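Local coordinates for protein Lysine/ornithine decarboxylase (Selenomonas ruminantium, PDB 5GJN) that decarboxylates L-lysine and L-ornithine with similar efficiency, yielding cadaverine and putrescine, as a homodimeric enzyme that uses pyridoxal 5'-phosphate as cofactor, at residues A[45-50]-A[253-258]; A[57-62]-A[78-83]; A[132-137]-A[172-177]; A[183-188]-A[233-238]; A[280-285]-A[329-334]. One frame throughout, in Å; residues are numbered along the deposited sequence.

Contact 1 (A[45-50]-A[253-258]); sequences GVFYAM and WTEPGR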
# COMPACT_ATOMS: atom_id res chain seq x y z
N GLY A 45 21.88 -6.45 22.55
CA GLY A 45 21.56 -5.07 22.25
C GLY A 45 20.43 -5.06 21.25
O GLY A 45 20.26 -6.00 20.51
N VAL A 46 19.63 -4.00 21.25
CA VAL A 46 18.43 -3.91 20.43
C VAL A 46 18.63 -3.05 19.22
O VAL A 46 18.96 -1.87 19.35
CB VAL A 46 17.26 -3.38 21.27
CG1 VAL A 46 16.02 -3.21 20.42
CG2 VAL A 46 17.04 -4.31 22.44
N PHE A 47 18.46 -3.67 18.06
CA PHE A 47 18.29 -2.98 16.80
C PHE A 47 16.79 -3.00 16.50
O PHE A 47 16.31 -3.96 15.93
CB PHE A 47 18.99 -3.75 15.68
CG PHE A 47 20.49 -3.66 15.69
CD1 PHE A 47 21.13 -2.46 15.88
CD2 PHE A 47 21.25 -4.78 15.44
CE1 PHE A 47 22.50 -2.39 15.86
CE2 PHE A 47 22.62 -4.72 15.42
CZ PHE A 47 23.25 -3.52 15.63
N TYR A 48 16.07 -1.93 16.80
CA TYR A 48 14.64 -1.92 16.56
C TYR A 48 14.40 -1.85 15.07
O TYR A 48 14.90 -0.96 14.42
CB TYR A 48 13.96 -0.77 17.32
CG TYR A 48 12.52 -0.54 16.87
CD1 TYR A 48 11.59 -1.55 16.93
CD2 TYR A 48 12.11 0.67 16.40
CE1 TYR A 48 10.30 -1.38 16.52
CE2 TYR A 48 10.81 0.87 15.98
CZ TYR A 48 9.91 -0.17 16.08
OH TYR A 48 8.65 -0.03 15.65
N ALA A 49 13.60 -2.77 14.54
CA ALA A 49 13.33 -2.81 13.13
C ALA A 49 12.20 -1.84 12.87
O ALA A 49 11.05 -2.21 12.87
CB ALA A 49 12.97 -4.21 12.70
N MET A 50 12.55 -0.60 12.60
CA MET A 50 11.60 0.51 12.57
C MET A 50 10.59 0.44 11.44
O MET A 50 9.61 1.14 11.43
CB MET A 50 12.32 1.86 12.57
CG MET A 50 13.31 2.05 11.45
SD MET A 50 13.99 3.70 11.49
CE MET A 50 12.61 4.66 10.93
N TRP A 253 23.21 -8.97 19.37
CA TRP A 253 22.16 -8.05 19.00
C TRP A 253 20.93 -8.83 18.55
O TRP A 253 21.03 -9.96 18.13
CB TRP A 253 22.60 -7.14 17.86
CG TRP A 253 23.83 -6.37 18.09
CD1 TRP A 253 25.09 -6.77 17.83
CD2 TRP A 253 23.93 -5.05 18.61
NE1 TRP A 253 25.97 -5.79 18.16
CE2 TRP A 253 25.28 -4.72 18.65
CE3 TRP A 253 23.00 -4.11 19.05
CZ2 TRP A 253 25.73 -3.50 19.11
CZ3 TRP A 253 23.45 -2.91 19.50
CH2 TRP A 253 24.80 -2.61 19.53
N THR A 254 19.79 -8.17 18.62
CA THR A 254 18.54 -8.72 18.18
C THR A 254 17.81 -7.65 17.38
O THR A 254 18.10 -6.49 17.53
CB THR A 254 17.70 -9.23 19.36
OG1 THR A 254 16.45 -9.71 18.89
CG2 THR A 254 17.44 -8.13 20.36
N GLU A 255 16.87 -8.04 16.52
CA GLU A 255 16.20 -7.06 15.69
C GLU A 255 14.69 -7.17 15.86
O GLU A 255 13.98 -7.51 14.94
CB GLU A 255 16.57 -7.25 14.22
CG GLU A 255 18.00 -6.95 13.84
CD GLU A 255 18.33 -7.37 12.42
OE1 GLU A 255 17.46 -7.93 11.75
OE2 GLU A 255 19.45 -7.15 11.97
N PRO A 256 14.19 -6.89 17.05
CA PRO A 256 12.76 -6.95 17.27
C PRO A 256 12.04 -5.90 16.45
O PRO A 256 12.51 -4.79 16.35
CB PRO A 256 12.62 -6.61 18.74
CG PRO A 256 13.79 -5.75 19.02
CD PRO A 256 14.89 -6.31 18.20
N GLY A 257 10.91 -6.26 15.87
CA GLY A 257 10.09 -5.31 15.16
C GLY A 257 8.66 -5.35 15.65
O GLY A 257 8.26 -4.54 16.46
N ARG A 258 7.92 -6.32 15.16
CA ARG A 258 6.55 -6.59 15.65
C ARG A 258 6.45 -6.62 17.20
O ARG A 258 5.58 -5.99 17.80
CB ARG A 258 6.07 -7.91 15.11
CG ARG A 258 4.65 -8.25 15.46
CD ARG A 258 4.32 -9.63 15.01
NE ARG A 258 4.68 -9.94 13.63
CZ ARG A 258 3.94 -9.62 12.56
NH1 ARG A 258 2.80 -8.94 12.69
NH2 ARG A 258 4.36 -9.98 11.38

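Contact 2 (A[57-62]-A[78-83]); sequences EILSLL and EILHEL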
# COMPACT_ATOMS: atom_id res chain seq x y z
N GLU A 57 7.43 9.68 17.85
CA GLU A 57 7.51 9.63 19.31
C GLU A 57 7.93 8.25 19.88
O GLU A 57 8.54 8.16 20.95
CB GLU A 57 6.17 10.04 19.94
CG GLU A 57 5.77 11.50 19.66
CD GLU A 57 4.96 11.67 18.38
OE1 GLU A 57 4.77 10.70 17.57
OE2 GLU A 57 4.51 12.79 18.18
N ILE A 58 7.59 7.16 19.17
CA ILE A 58 8.05 5.84 19.56
C ILE A 58 9.57 5.75 19.40
O ILE A 58 10.27 5.18 20.30
CB ILE A 58 7.34 4.75 18.74
CG1 ILE A 58 5.84 4.71 19.11
CG2 ILE A 58 8.03 3.39 18.89
CD1 ILE A 58 4.99 3.71 18.31
N LEU A 59 10.07 6.25 18.26
CA LEU A 59 11.50 6.26 17.95
C LEU A 59 12.25 7.12 18.94
O LEU A 59 13.19 6.66 19.52
CB LEU A 59 11.78 6.72 16.49
CG LEU A 59 11.15 5.87 15.37
CD1 LEU A 59 11.36 6.54 14.01
CD2 LEU A 59 11.70 4.45 15.37
N SER A 60 11.77 8.33 19.22
CA SER A 60 12.43 9.14 20.30
C SER A 60 12.52 8.47 21.65
O SER A 60 13.56 8.46 22.28
CB SER A 60 11.67 10.46 20.44
OG SER A 60 11.73 11.13 19.22
N LEU A 61 11.42 7.86 22.07
CA LEU A 61 11.39 7.05 23.28
C LEU A 61 12.45 5.97 23.26
O LEU A 61 13.28 5.89 24.18
CB LEU A 61 10.07 6.40 23.40
CG LEU A 61 9.91 5.35 24.47
CD1 LEU A 61 9.92 6.00 25.88
CD2 LEU A 61 8.67 4.55 24.24
N LEU A 62 12.45 5.12 22.24
CA LEU A 62 13.44 4.03 22.19
C LEU A 62 14.89 4.56 22.24
O LEU A 62 15.78 4.00 22.98
CB LEU A 62 13.20 3.14 20.93
CG LEU A 62 11.89 2.37 20.97
CD1 LEU A 62 11.47 1.74 19.66
CD2 LEU A 62 11.99 1.26 22.02
N GLU A 78 16.66 9.10 7.41
CA GLU A 78 16.21 10.48 7.46
C GLU A 78 15.20 10.74 8.58
O GLU A 78 15.30 11.75 9.25
CB GLU A 78 15.64 10.91 6.12
CG GLU A 78 16.69 11.35 5.12
CD GLU A 78 16.26 11.21 3.67
OE1 GLU A 78 15.09 10.87 3.42
OE2 GLU A 78 17.10 11.43 2.78
N ILE A 79 14.25 9.84 8.76
CA ILE A 79 13.33 9.90 9.87
C ILE A 79 14.05 9.95 11.20
O ILE A 79 13.76 10.81 12.03
CB ILE A 79 12.27 8.74 9.86
CG1 ILE A 79 11.23 8.92 8.75
CG2 ILE A 79 11.50 8.74 11.19
CD1 ILE A 79 10.62 7.59 8.28
N LEU A 80 15.01 9.06 11.41
CA LEU A 80 15.76 9.02 12.61
C LEU A 80 16.66 10.27 12.78
O LEU A 80 16.71 10.86 13.83
CB LEU A 80 16.64 7.79 12.65
CG LEU A 80 15.92 6.47 12.92
CD1 LEU A 80 16.95 5.38 12.70
CD2 LEU A 80 15.31 6.38 14.31
N HIS A 81 17.34 10.64 11.72
CA HIS A 81 18.13 11.82 11.72
C HIS A 81 17.41 13.09 12.22
O HIS A 81 17.96 13.83 13.05
CB HIS A 81 18.71 12.09 10.37
CG HIS A 81 19.43 13.41 10.29
ND1 HIS A 81 20.67 13.61 10.87
CD2 HIS A 81 19.10 14.59 9.70
CE1 HIS A 81 21.09 14.83 10.60
NE2 HIS A 81 20.16 15.46 9.92
N GLU A 82 16.17 13.30 11.79
CA GLU A 82 15.35 14.40 12.27
C GLU A 82 15.02 14.35 13.74
O GLU A 82 14.70 15.37 14.31
CB GLU A 82 14.06 14.56 11.46
CG GLU A 82 14.35 14.95 10.03
CD GLU A 82 15.06 16.32 9.90
OE1 GLU A 82 14.71 17.31 10.60
OE2 GLU A 82 15.96 16.40 9.06
N LEU A 83 15.16 13.20 14.39
CA LEU A 83 14.88 13.10 15.79
C LEU A 83 16.18 13.12 16.59
O LEU A 83 16.18 12.81 17.76
CB LEU A 83 14.09 11.84 16.01
CG LEU A 83 12.82 11.72 15.19
CD1 LEU A 83 12.21 10.31 15.33
CD2 LEU A 83 11.85 12.81 15.67
O HOH W 1 13.77 12.78 19.31

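Contact 3 (A[132-137]-A[172-177]); sequences DVLVRI and HAMGIC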
# COMPACT_ATOMS: atom_id res chain seq x y z
N ASP A 132 32.14 -1.50 8.77
CA ASP A 132 31.93 -2.80 9.41
C ASP A 132 30.80 -3.54 8.72
O ASP A 132 29.74 -2.97 8.51
CB ASP A 132 31.57 -2.56 10.83
CG ASP A 132 32.65 -1.79 11.58
OD1 ASP A 132 33.84 -2.11 11.45
OD2 ASP A 132 32.27 -0.95 12.36
N VAL A 133 31.03 -4.80 8.35
CA VAL A 133 30.02 -5.64 7.64
C VAL A 133 29.73 -6.92 8.41
O VAL A 133 30.63 -7.53 9.04
CB VAL A 133 30.41 -5.96 6.19
CG1 VAL A 133 30.55 -4.68 5.39
CG2 VAL A 133 31.63 -6.82 6.10
N LEU A 134 28.45 -7.26 8.45
CA LEU A 134 28.01 -8.53 8.95
C LEU A 134 27.40 -9.30 7.78
O LEU A 134 26.59 -8.77 7.01
CB LEU A 134 26.98 -8.39 10.07
CG LEU A 134 27.34 -7.76 11.42
CD1 LEU A 134 27.66 -6.33 11.26
CD2 LEU A 134 26.08 -7.86 12.29
N VAL A 135 27.77 -10.56 7.64
CA VAL A 135 27.19 -11.39 6.61
C VAL A 135 25.94 -12.02 7.15
O VAL A 135 25.91 -12.61 8.24
CB VAL A 135 28.23 -12.45 6.04
CG1 VAL A 135 28.75 -13.47 7.05
CG2 VAL A 135 27.66 -13.17 4.83
N ARG A 136 24.91 -11.95 6.35
CA ARG A 136 23.66 -12.59 6.67
C ARG A 136 23.66 -14.03 6.16
O ARG A 136 23.82 -14.23 4.96
CB ARG A 136 22.55 -11.79 6.02
CG ARG A 136 21.21 -12.16 6.51
CD ARG A 136 20.21 -11.41 5.68
NE ARG A 136 18.94 -11.96 6.07
CZ ARG A 136 17.83 -11.26 6.24
NH1 ARG A 136 17.84 -9.93 6.06
NH2 ARG A 136 16.73 -11.90 6.62
N ILE A 137 23.48 -15.00 7.05
CA ILE A 137 23.42 -16.42 6.67
C ILE A 137 21.97 -16.93 6.64
O ILE A 137 21.17 -16.56 7.48
CB ILE A 137 24.32 -17.31 7.54
CG1 ILE A 137 23.92 -17.37 9.05
CG2 ILE A 137 25.75 -16.82 7.46
CD1 ILE A 137 24.73 -18.37 9.88
N HIS A 172 35.64 -4.01 6.90
CA HIS A 172 36.01 -4.66 8.13
C HIS A 172 35.02 -5.84 8.40
O HIS A 172 33.80 -5.62 8.55
CB HIS A 172 35.98 -3.68 9.25
CG HIS A 172 36.17 -4.32 10.56
ND1 HIS A 172 35.50 -3.91 11.69
CD2 HIS A 172 36.93 -5.38 10.93
CE1 HIS A 172 35.83 -4.69 12.70
NE2 HIS A 172 36.70 -5.59 12.26
N ALA A 173 35.54 -7.07 8.40
CA ALA A 173 34.66 -8.24 8.59
C ALA A 173 34.36 -8.28 10.06
O ALA A 173 35.24 -8.60 10.87
CB ALA A 173 35.33 -9.51 8.16
N MET A 174 33.15 -7.86 10.43
CA MET A 174 32.73 -7.70 11.82
C MET A 174 31.95 -8.86 12.44
O MET A 174 32.09 -9.14 13.61
CB MET A 174 31.91 -6.42 11.98
CG MET A 174 31.70 -5.98 13.42
SD MET A 174 30.63 -4.55 13.70
CE MET A 174 29.18 -5.03 12.83
N GLY A 175 31.12 -9.51 11.65
CA GLY A 175 30.25 -10.56 12.17
C GLY A 175 29.23 -11.15 11.26
O GLY A 175 29.38 -11.19 10.03
N ILE A 176 28.23 -11.73 11.91
CA ILE A 176 27.26 -12.57 11.26
C ILE A 176 25.88 -12.22 11.78
O ILE A 176 25.73 -11.92 12.94
CB ILE A 176 27.56 -14.05 11.55
CG1 ILE A 176 28.86 -14.48 10.88
CG2 ILE A 176 26.42 -14.96 11.12
CD1 ILE A 176 29.35 -15.84 11.30
N CYS A 177 24.89 -12.26 10.92
CA CYS A 177 23.53 -12.23 11.40
C CYS A 177 22.66 -13.25 10.74
O CYS A 177 22.93 -13.69 9.63
CB CYS A 177 22.91 -10.85 11.29
SG CYS A 177 23.16 -10.06 9.73

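Contact 4 (A[183-188]-A[233-238]); sequences QSLSTA and AAMMEA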
# COMPACT_ATOMS: atom_id res chain seq x y z
N GLN A 183 7.96 -16.66 15.54
CA GLN A 183 6.91 -16.25 16.43
C GLN A 183 6.37 -17.51 17.14
O GLN A 183 5.26 -17.55 17.64
CB GLN A 183 5.88 -15.40 15.67
CG GLN A 183 4.42 -15.74 15.83
CD GLN A 183 3.74 -14.86 16.84
OE1 GLN A 183 3.34 -15.30 17.90
NE2 GLN A 183 3.60 -13.59 16.50
N SER A 184 7.22 -18.52 17.21
CA SER A 184 7.00 -19.69 18.06
C SER A 184 7.77 -19.56 19.37
O SER A 184 8.78 -18.87 19.42
CB SER A 184 7.45 -20.95 17.35
OG SER A 184 7.58 -22.02 18.27
N LEU A 185 7.28 -20.19 20.44
CA LEU A 185 7.94 -20.19 21.75
C LEU A 185 9.22 -21.02 21.83
O LEU A 185 9.99 -20.89 22.75
CB LEU A 185 7.00 -20.62 22.87
CG LEU A 185 5.96 -19.58 23.29
CD1 LEU A 185 6.63 -18.31 23.77
CD2 LEU A 185 5.05 -19.29 22.11
N SER A 186 9.39 -21.92 20.87
CA SER A 186 10.58 -22.75 20.79
C SER A 186 11.83 -21.88 20.77
O SER A 186 11.91 -20.96 19.98
CB SER A 186 10.58 -23.59 19.50
OG SER A 186 11.88 -24.13 19.20
N THR A 187 12.81 -22.23 21.59
CA THR A 187 14.10 -21.59 21.54
C THR A 187 15.05 -22.35 20.57
O THR A 187 16.13 -21.82 20.20
CB THR A 187 14.72 -21.48 22.91
OG1 THR A 187 14.97 -22.77 23.39
CG2 THR A 187 13.80 -20.76 23.87
N ALA A 188 14.61 -23.55 20.14
CA ALA A 188 15.49 -24.53 19.46
C ALA A 188 16.11 -23.91 18.27
O ALA A 188 17.29 -24.12 18.03
CB ALA A 188 14.72 -25.81 19.02
N ALA A 233 8.94 -14.78 28.71
CA ALA A 233 10.13 -14.50 29.55
C ALA A 233 11.06 -15.69 29.59
O ALA A 233 12.29 -15.56 29.41
CB ALA A 233 9.69 -14.06 30.94
N ALA A 234 10.52 -16.89 29.73
CA ALA A 234 11.35 -18.08 29.83
C ALA A 234 12.11 -18.36 28.55
O ALA A 234 13.25 -18.82 28.57
CB ALA A 234 10.54 -19.34 30.26
N MET A 235 11.49 -18.13 27.43
CA MET A 235 12.18 -18.30 26.14
C MET A 235 13.38 -17.38 26.03
O MET A 235 14.45 -17.79 25.60
CB MET A 235 11.21 -17.93 25.04
CG MET A 235 11.78 -17.99 23.66
SD MET A 235 10.60 -17.22 22.55
CE MET A 235 11.40 -17.60 20.99
N MET A 236 13.17 -16.14 26.35
CA MET A 236 14.25 -15.15 26.31
C MET A 236 15.38 -15.53 27.26
O MET A 236 16.52 -15.46 26.87
CB MET A 236 13.71 -13.76 26.65
CG MET A 236 12.84 -13.22 25.55
SD MET A 236 12.38 -11.54 25.82
CE MET A 236 11.16 -11.31 24.53
N GLU A 237 15.07 -15.94 28.50
CA GLU A 237 16.11 -16.36 29.46
C GLU A 237 16.91 -17.51 28.90
O GLU A 237 18.14 -17.63 29.13
CB GLU A 237 15.50 -16.78 30.81
CG GLU A 237 14.81 -15.63 31.53
CD GLU A 237 15.71 -14.71 32.31
OE1 GLU A 237 16.90 -15.06 32.43
OE2 GLU A 237 15.23 -13.62 32.77
N ALA A 238 16.23 -18.39 28.19
CA ALA A 238 16.91 -19.56 27.67
C ALA A 238 17.86 -19.15 26.50
O ALA A 238 18.98 -19.66 26.38
CB ALA A 238 15.88 -20.56 27.22

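Contact 5 (A[280-285]-A[329-334]); sequences QPWYIL and LYRDFM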
# COMPACT_ATOMS: atom_id res chain seq x y z
N GLN A 280 -26.89 -11.33 6.42
CA GLN A 280 -25.74 -10.83 7.15
C GLN A 280 -25.63 -9.33 6.96
O GLN A 280 -25.48 -8.85 5.84
CB GLN A 280 -24.49 -11.50 6.61
CG GLN A 280 -23.22 -11.18 7.36
CD GLN A 280 -22.21 -12.28 7.25
OE1 GLN A 280 -22.57 -13.45 7.27
NE2 GLN A 280 -20.95 -11.92 7.15
N PRO A 281 -25.72 -8.57 8.03
CA PRO A 281 -25.56 -7.12 7.92
C PRO A 281 -24.12 -6.78 7.55
O PRO A 281 -23.22 -7.52 7.88
CB PRO A 281 -25.88 -6.62 9.33
CG PRO A 281 -26.34 -7.80 10.10
CD PRO A 281 -25.80 -9.00 9.43
N TRP A 282 -23.95 -5.66 6.85
CA TRP A 282 -22.64 -5.16 6.47
C TRP A 282 -22.43 -3.82 7.12
O TRP A 282 -23.31 -2.98 7.13
CB TRP A 282 -22.58 -4.94 4.97
CG TRP A 282 -22.14 -6.09 4.19
CD1 TRP A 282 -22.73 -7.30 4.11
CD2 TRP A 282 -21.01 -6.14 3.33
NE1 TRP A 282 -22.04 -8.11 3.27
CE2 TRP A 282 -20.97 -7.42 2.76
CE3 TRP A 282 -20.01 -5.23 2.98
CZ2 TRP A 282 -19.99 -7.82 1.88
CZ3 TRP A 282 -19.04 -5.62 2.09
CH2 TRP A 282 -19.03 -6.90 1.56
N TYR A 283 -21.25 -3.62 7.68
CA TYR A 283 -20.88 -2.34 8.23
C TYR A 283 -19.70 -1.78 7.46
O TYR A 283 -18.71 -2.46 7.27
CB TYR A 283 -20.55 -2.48 9.71
CG TYR A 283 -21.69 -3.04 10.50
CD1 TYR A 283 -22.80 -2.28 10.77
CD2 TYR A 283 -21.67 -4.35 10.94
CE1 TYR A 283 -23.86 -2.79 11.48
CE2 TYR A 283 -22.73 -4.87 11.65
CZ TYR A 283 -23.82 -4.09 11.92
OH TYR A 283 -24.87 -4.60 12.62
N ILE A 284 -19.80 -0.54 7.03
CA ILE A 284 -18.69 0.11 6.36
C ILE A 284 -17.97 0.98 7.35
O ILE A 284 -18.54 1.88 7.92
CB ILE A 284 -19.16 1.01 5.20
CG1 ILE A 284 -20.09 0.26 4.27
CG2 ILE A 284 -17.96 1.54 4.43
CD1 ILE A 284 -19.59 -1.09 3.87
N LEU A 285 -16.69 0.69 7.54
CA LEU A 285 -15.82 1.41 8.41
C LEU A 285 -15.08 2.48 7.60
O LEU A 285 -14.97 2.38 6.35
CB LEU A 285 -14.83 0.44 9.02
CG LEU A 285 -15.47 -0.68 9.86
CD1 LEU A 285 -14.44 -1.50 10.59
CD2 LEU A 285 -16.45 -0.11 10.89
N LEU A 329 -12.98 -6.71 5.37
CA LEU A 329 -12.12 -6.89 6.53
C LEU A 329 -12.37 -8.13 7.39
O LEU A 329 -11.45 -8.83 7.77
CB LEU A 329 -12.23 -5.65 7.40
CG LEU A 329 -12.07 -4.37 6.59
CD1 LEU A 329 -12.29 -3.14 7.45
CD2 LEU A 329 -10.71 -4.36 5.94
N TYR A 330 -13.63 -8.38 7.68
CA TYR A 330 -14.09 -9.48 8.54
C TYR A 330 -15.40 -9.95 7.91
O TYR A 330 -16.22 -9.09 7.46
CB TYR A 330 -14.37 -9.03 9.99
CG TYR A 330 -13.22 -8.37 10.71
CD1 TYR A 330 -12.99 -6.99 10.61
CD2 TYR A 330 -12.35 -9.13 11.54
CE1 TYR A 330 -11.95 -6.37 11.30
CE2 TYR A 330 -11.31 -8.51 12.23
CZ TYR A 330 -11.10 -7.13 12.10
OH TYR A 330 -10.05 -6.50 12.75
N ARG A 331 -15.57 -11.27 7.84
CA ARG A 331 -16.81 -11.94 7.38
C ARG A 331 -17.31 -12.86 8.51
O ARG A 331 -16.51 -13.39 9.25
CB ARG A 331 -16.50 -12.82 6.17
CG ARG A 331 -16.41 -12.07 4.85
CD ARG A 331 -16.10 -13.00 3.70
NE ARG A 331 -15.58 -12.24 2.55
CZ ARG A 331 -16.32 -11.52 1.69
NH1 ARG A 331 -17.66 -11.44 1.79
NH2 ARG A 331 -15.71 -10.84 0.71
N ASP A 332 -18.63 -12.97 8.66
CA ASP A 332 -19.27 -13.93 9.57
C ASP A 332 -18.80 -13.66 10.95
O ASP A 332 -18.61 -14.56 11.69
CB ASP A 332 -18.93 -15.38 9.21
CG ASP A 332 -19.24 -15.69 7.77
OD1 ASP A 332 -20.38 -15.40 7.35
OD2 ASP A 332 -18.35 -16.18 7.05
N PHE A 333 -18.58 -12.39 11.26
CA PHE A 333 -18.13 -11.97 12.57
C PHE A 333 -19.32 -11.66 13.45
O PHE A 333 -20.18 -10.86 13.08
CB PHE A 333 -17.25 -10.71 12.44
CG PHE A 333 -16.68 -10.23 13.72
CD1 PHE A 333 -17.39 -9.37 14.53
CD2 PHE A 333 -15.39 -10.61 14.11
CE1 PHE A 333 -16.86 -8.91 15.72
CE2 PHE A 333 -14.85 -10.15 15.31
CZ PHE A 333 -15.60 -9.30 16.11
N MET A 334 -19.36 -12.26 14.64
CA MET A 334 -20.46 -12.05 15.57
C MET A 334 -20.39 -10.69 16.18
O MET A 334 -19.47 -10.38 16.91
CB MET A 334 -20.48 -13.15 16.66
CG MET A 334 -21.28 -14.36 16.21
SD MET A 334 -23.07 -14.11 16.39
CE MET A 334 -23.64 -15.72 15.85

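Contact 1 (A[45-50]-A[253-258])
Phe47 and Trp253 form the tight part of this contact, an offset stack in which the planes of the phenyl and the six-membered indole ring differ by 11° and their centroids lie 4.2 Å apart. Phe47 CE2 comes within 3.4 Å of Trp253 CG. The lack of a side chain at Gly45 suits the indole, since a CB there would collide with Trp253 CE3. The opposite face of the sheet is looser, since Val46 CG2 and Thr254 CG2 stand 4.4 Å apart, although Val46 CG1 does reach Pro256 CG at 3.7 Å, the two side chains crossing at about a right angle. Gly45 and Trp253 are the partly exposed residues of the contact, whereas 46-49 and 254-257 are buried; the tightest packing, buried Phe47 on Trp253, thus lies at the more open end. The parallel ladder is carried by Thr254 N to Gly45 O and Phe47 N to Thr254 O, and it continues past Thr254, where strand 251-254 ends, with Ala49 N to Pro256 O (2.9 Å, 175° at the hydrogen). This pairing joins the first and last strands of the TIM barrel. Backbone bonds thus hold Ala49 close to Lys51, by similarity the cofactor-bearing lysine, while aromatic stacking secures the other end.

Contact 2 (A[57-62]-A[78-83])
Leu59 directs its CB from helix 56-65 at helix 74-82, and its side chain lies at about a right angle to those of both Ile79 and Leu80. Its CG is anti to the carbonyl carbon (chi1 -60°), and from there the CD1 branch reaches across, 3.6 Å from Ile79 CG2 and 4.0 Å from Leu80 CD2. The base of the same side chain meets a third partner, Leu83, whose CD1 sits 3.8 Å from Leu59 CB. Leu59 is therefore touched by Ile79 at its CD1 tip, by Leu80 between tip and base, and by Leu83, which follows the helix, at its base. Leu83 also spreads over the next position, with CD2 3.9 Å from Ser60 OG. Beyond this apolar patch a water joins the partly exposed side: it lies 2.6 Å from Ser60 OG and donates to Leu83 O at 2.9 Å. Ser60 OG is also bonded to Pro56 O within its own helix. Inward, Leu59 and Leu80 both pack on Phe69 of strand 68-71, as neighbouring helices do round an alpha/beta barrel. The chemistry divides accordingly: dispersion between branched side chains centres on buried Leu59 and Leu80, and one water bridges Ser60 OG and Leu83 O at the partly exposed side.

Contact 3 (A[132-137]-A[172-177])
His172 turns its CG anti to the backbone N (chi1 172°), and Asp132 sets its own CG anti to the carbonyl carbon (chi1 -59°); by these two rotations side chains on one face of paired TIM-barrel strands converge, and His172 ND1 donates to Asp132 OD1 over a modelled 2.5 Å, so short that the exact length is doubtful. The oxygen meets the imidazole at its edge, near the ring plane, while carboxylate and ring planes stand 73° apart. With an alanine in place of Asp132, the ND1 hydrogen of His172 would probably lose its acceptor, and the partly exposed ring would be set freer to turn. Met174 adds a flank to the aspartate, its SD 3.6 Å from Asp132 CB.

Between the backbones the strands run parallel, their axes 4.2 Å apart at closest approach. The ladder starts with Val133 N bonded to His172 O, but the register slips by one residue between Val133 and Leu134. This beta bulge shows in Val133 O, which accepts from Met174 N at 2.9 Å and weakly from Gly175 N at 3.3 Å. Past it the ladder resumes, with Val135 N bonded to Gly175 O, Cys177 N to Val135 O and Ile137 N to Cys177 O. Val133 and Val135 face helix 159-168, the outer layer of the barrel, whereas Leu134 and Cys177 turn to the other side and touch Asp215 of strand 213-215. On the helix-facing side Val135 and Ile176 run alongside each other in the same direction, with Val135 CG1 4.0 Å from Ile176 CG1.

Contact 4 (A[183-188]-A[233-238])
Met235 reaches out of helix 230-246 into the loop 183-188, and the apolar part of the contact is built on its methylene groups. Met235 CG meets Thr187 CG2 at 3.4 Å, tighter than ordinary van der Waals contact, the two side chains passing antiparallel to one another. The same methyl of Thr187 touches Ala238 CB, nearly one helical turn further on, at 3.9 Å, and Leu185 CD1 approaches Met235 SD at a looser 4.3 Å.

A second kind of approach is between carbon and carbonyl oxygen. Because Met235 CG is anti to the backbone N (chi1 177°) and the chain stays extended to its end, CE arrives among the peptide oxygens of the loop, 3.3 Å from Ser184 O and 3.5 Å from Ser186 O. Within this contact the terminal methyl thus meets backbone oxygens.

Conventional hydrogen bonds are found within each segment, not between them. In the loop, side chains take part: Ser184 OG accepts from Ser186 N at 3.2 Å, which makes an ST turn, and Ser186 OG accepts from Ala188 N at 2.9 Å, a capping bond.

The loop follows strand 172-177 and leads into helix 188-206, so the contact joins the run-up to that helix to helix 230-246. Pro221 packs on both Leu185 and Met235, while Met236 turns away to Phe36 and His40 of helix 27-40.

Contact 5 (A[280-285]-A[329-334])
Gln280 and Asp332 form the polar end of this contact, their side chains crossing at about a right angle with the amide and carboxylate planes 76° apart. Gln280 CD lies 3.6 Å from Asp332 OD1, and its CG, anti to the backbone N (chi1 -174°), starts an extended chain that carries the amide across. At the other end Leu285 CD1 meets Leu329 CD1 at 4.1 Å. Between them Trp282 CZ2 and Arg331 NH1 approach only obliquely, at 4.3 Å. Replacing Gln280 by an alanine would probably open a gap beside Asp332 and leave its carboxylate without the amide it packs against.

Further out, bulges in strand 328-335 probably help to set these groups. Leu329 and Tyr330 both face Phe318 in a classic beta bulge, and Asp332 with Phe333 faces Ser316 in a G1 bulge, where the chain turns a corner.

The segments are not adjacent strands: strand 314-319 lies between them, parallel to 282-285 and antiparallel to 328-335, in the mixed sheet outside the barrel. Strand 265-275 pairs with the other edge of 282-285, and Trp282 packs on Thr150 of the second subunit.

How the contacts relate
From the N terminus, contact 1 opens first, at strand 44-49, and closes only at 253-258, so it encloses contacts 2, 3 and 4, which follow one another in series without crossing. Contact 2 closes a short helix-strand-helix excursion and touches contact 1, where Tyr48 packs on Leu59 and Leu62, and Met50 on Leu59 and Leu80. Contact 3 joins strands of the same barrel sheet, its centre about 16 Å from that of contact 1. Contact 4 ties a loop to helix 230-246 and meets contact 1 only loosely, through the poorly ordered Gln183 near Arg258. Contact 5 opens after contact 1 has closed and belongs to the separate mixed sheet, its centre about 48 Å from that of contact 3.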